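YopX protein domain-containing protein (Enterococcus faecalis, PDB 2OX7) is of unknown function but belongs to the YopX protein family. Local coordinates at residues E19-L24 against I32-D37. Numbering follows the deposited sequence.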
ATOM      1  N   GLU A  19      18.383  24.315   2.365  1.00 31.89           N
ATOM      2  CA  GLU A  19      16.938  24.213   2.543  1.00 33.63           C
ATOM      3  C   GLU A  19      16.166  25.029   1.531  1.00 33.88           C
ATOM      4  O   GLU A  19      16.663  26.034   1.008  1.00 34.45           O
ATOM      5  CB  GLU A  19      16.523  24.607   3.962  1.00 34.08           C
ATOM      6  CG  GLU A  19      17.203  23.798   5.039  1.00 34.84           C
ATOM      7  CD  GLU A  19      16.815  22.318   5.016  1.00 39.42           C
ATOM      8  OE1 GLU A  19      15.710  21.971   4.529  1.00 42.45           O
ATOM      9  OE2 GLU A  19      17.625  21.500   5.499  1.00 41.44           O
ATOM     10  N   ASN A  20      14.941  24.587   1.265  1.00 33.90           N
ATOM     11  CA  ASN A  20      13.968  25.350   0.523  1.00 34.93           C
ATOM     12  C   ASN A  20      14.493  25.873  -0.801  1.00 34.58           C
ATOM     13  O   ASN A  20      14.381  27.077  -1.098  1.00 36.24           O
ATOM     14  CB  ASN A  20      13.393  26.475   1.381  1.00 36.92           C
ATOM     15  CG  ASN A  20      11.887  26.520   1.328  1.00 39.69           C
ATOM     16  OD1 ASN A  20      11.243  27.096   2.214  1.00 47.67           O
ATOM     17  ND2 ASN A  20      11.304  25.937   0.279  1.00 42.82           N
ATOM     18  N   VAL A  21      15.025  24.952  -1.601  1.00 32.49           N
ATOM     19  CA  VAL A  21      15.578  25.242  -2.943  1.00 32.46           C
ATOM     20  C   VAL A  21      14.544  25.011  -4.047  1.00 32.74           C
ATOM     21  O   VAL A  21      13.565  24.275  -3.847  1.00 31.47           O
ATOM     22  CB  VAL A  21      16.844  24.385  -3.271  1.00 32.44           C
ATOM     23  CG1 VAL A  21      17.916  24.497  -2.174  1.00 32.46           C
ATOM     24  CG2 VAL A  21      16.509  22.894  -3.547  1.00 30.82           C
ATOM     25  N   THR A  22      14.769  25.621  -5.217  1.00 32.09           N
ATOM     26  CA  THR A  22      13.935  25.345  -6.386  1.00 32.91           C
ATOM     27  C   THR A  22      14.786  24.682  -7.452  1.00 33.17           C
ATOM     28  O   THR A  22      15.662  25.319  -8.029  1.00 33.26           O
ATOM     29  CB  THR A  22      13.301  26.637  -6.949  1.00 33.31           C
ATOM     30  OG1 THR A  22      12.569  27.292  -5.906  1.00 34.04           O
ATOM     31  CG2 THR A  22      12.344  26.323  -8.095  1.00 34.18           C
ATOM     32  N   PRO A  23      14.563  23.383  -7.704  1.00 33.25           N
ATOM     33  CA  PRO A  23      15.368  22.676  -8.694  1.00 33.09           C
ATOM     34  C   PRO A  23      14.867  22.958 -10.110  1.00 33.71           C
ATOM     35  O   PRO A  23      13.657  23.051 -10.335  1.00 31.97           O
ATOM     36  CB  PRO A  23      15.155  21.203  -8.319  1.00 33.60           C
ATOM     37  CG  PRO A  23      13.781  21.164  -7.749  1.00 33.04           C
ATOM     38  CD  PRO A  23      13.548  22.498  -7.088  1.00 33.40           C
ATOM     39  N   LEU A  24      15.794  23.148 -11.055  1.00 34.69           N
ATOM     40  CA  LEU A  24      15.400  23.458 -12.434  1.00 36.61           C
ATOM     41  C   LEU A  24      15.839  22.334 -13.366  1.00 36.96           C
ATOM     42  O   LEU A  24      17.011  21.966 -13.388  1.00 37.35           O
ATOM     43  CB  LEU A  24      15.976  24.821 -12.891  1.00 36.17           C
ATOM     44  CG  LEU A  24      15.286  26.132 -12.469  1.00 37.06           C
ATOM     45  CD1 LEU A  24      15.110  26.274 -10.976  1.00 39.74           C
ATOM     46  CD2 LEU A  24      16.081  27.352 -12.983  1.00 37.24           C
ATOM     47  N   ILE A  32      19.592  20.884 -14.232  1.00 47.86           N
ATOM     48  CA  ILE A  32      20.648  21.679 -14.860  1.00 46.29           C
ATOM     49  C   ILE A  32      20.923  22.976 -14.100  1.00 45.16           C
ATOM     50  O   ILE A  32      21.940  23.637 -14.336  1.00 45.06           O
ATOM     51  CB  ILE A  32      20.384  21.915 -16.372  1.00 46.28           C
ATOM     52  CG1 ILE A  32      19.062  22.672 -16.603  1.00 46.46           C
ATOM     53  CG2 ILE A  32      20.437  20.577 -17.137  1.00 45.27           C
ATOM     54  CD1 ILE A  32      18.877  23.213 -18.051  1.00 46.21           C
ATOM     55  N   ALA A  33      20.033  23.327 -13.171  1.00 43.28           N
ATOM     56  CA  ALA A  33      20.236  24.503 -12.325  1.00 41.97           C
ATOM     57  C   ALA A  33      19.564  24.344 -10.978  1.00 41.40           C
ATOM     58  O   ALA A  33      18.693  23.486 -10.794  1.00 39.65           O
ATOM     59  CB  ALA A  33      19.726  25.782 -13.025  1.00 42.18           C
ATOM     60  N   ILE A  34      19.972  25.191 -10.045  1.00 40.86           N
ATOM     61  CA  ILE A  34      19.309  25.281  -8.767  1.00 41.11           C
ATOM     62  C   ILE A  34      19.231  26.734  -8.321  1.00 40.96           C
ATOM     63  O   ILE A  34      20.228  27.469  -8.361  1.00 40.57           O
ATOM     64  CB  ILE A  34      19.984  24.345  -7.716  1.00 41.03           C
ATOM     65  CG1 ILE A  34      19.150  24.250  -6.441  1.00 41.19           C
ATOM     66  CG2 ILE A  34      21.444  24.741  -7.438  1.00 42.56           C
ATOM     67  CD1 ILE A  34      19.581  23.077  -5.554  1.00 41.85           C
ATOM     68  N   ILE A  35      18.031  27.147  -7.947  1.00 40.42           N
ATOM     69  CA  ILE A  35      17.826  28.433  -7.292  1.00 40.66           C
ATOM     70  C   ILE A  35      17.729  28.213  -5.787  1.00 41.88           C
ATOM     71  O   ILE A  35      16.831  27.494  -5.313  1.00 41.29           O
ATOM     72  CB  ILE A  35      16.538  29.110  -7.798  1.00 40.48           C
ATOM     73  CG1 ILE A  35      16.651  29.388  -9.310  1.00 39.83           C
ATOM     74  CG2 ILE A  35      16.265  30.384  -7.001  1.00 39.31           C
ATOM     75  CD1 ILE A  35      15.401  29.967  -9.963  1.00 40.60           C
ATOM     76  N   THR A  36      18.644  28.821  -5.038  1.00 42.26           N
ATOM     77  CA  THR A  36      18.619  28.711  -3.587  1.00 44.18           C
ATOM     78  C   THR A  36      17.888  29.874  -2.906  1.00 45.07           C
ATOM     79  O   THR A  36      17.323  29.691  -1.820  1.00 45.95           O
ATOM     80  CB  THR A  36      20.032  28.499  -2.992  1.00 44.14           C
ATOM     81  OG1 THR A  36      20.937  29.461  -3.549  1.00 46.19           O
ATOM     82  CG2 THR A  36      20.546  27.120  -3.333  1.00 44.60           C
ATOM     83  N   ASP A  37      17.889  31.050  -3.545  1.00 45.58           N
ATOM     84  CA  ASP A  37      17.132  32.235  -3.082  1.00 46.38           C
ATOM     85  C   ASP A  37      16.595  33.017  -4.269  1.00 45.46           C
ATOM     86  O   ASP A  37      17.270  33.150  -5.286  1.00 46.13           O
ATOM     87  CB  ASP A  37      18.001  33.220  -2.260  1.00 47.14           C
ATOM     88  CG  ASP A  37      18.616  32.584  -1.050  1.00 50.67           C
ATOM     89  OD1 ASP A  37      18.086  32.795   0.068  1.00 56.36           O
ATOM     90  OD2 ASP A  37      19.621  31.856  -1.219  1.00 54.26           O
TER
HETATM   91  O   HOH W   1      15.470  29.392   0.019  1.00 58.00           O
HETATM   92  O   HOH W   2      13.870  28.969  -4.479  1.00 47.11           O
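Leu-24 packs against Ala-33 and Ile-35 across an antiparallel beta hairpin, in which 21-24 runs against 32-35 at 164° and forms an outer strand of a three-stranded sheet within the chain. On this face CB of Leu-24 packs on CB of Ala-33; Leu-24 CD2 sits between Ala-33 CB and Ile-35 CD1, while Leu-24 CD1 meets CG1 and CD1 of Ile-35, ending 3.8 Å from Ile-35 CD1. The side chains of Leu-24 and Ile-35 cross at a slant. Thr-22 adds its CB beside CB of Ile-35. A second subunit packs on this face, its Phe-38 on Leu-24 and its Ile-49 on Ile-35.

The other face carries Ile-34 and Pro-23. CG1 of Ile-34 is anti to the backbone N (chi1 -170°), and from it Ile-34 CD1 reaches Val-21, 3.7 Å from Val-21 CG2 and little farther from Val-21 CB. The other valine methyl, CG1, touches Thr-36 CG2. Ile-67 of strand 65-71 packs on Val-21, Pro-23 and Ile-34, so this side joins the hairpin to the adjoining sheet.

Between the faces, Thr-22 and Ile-35 exchange two backbone hydrogen bonds; the one from Thr-22 N to Ile-35 O is 2.8 Å long and almost straight (176°). At the other end a classic beta bulge sets both Ile-32 and Ala-33 against Leu-24, whose O accepts a firm bond from Ile-32 N and a weak one from Ala-33 N at 3.3 Å. Where the strands part, one water bridges the two segments, donating to Asn-20 O at 2.8 Å and to Thr-36 O at 2.6 Å.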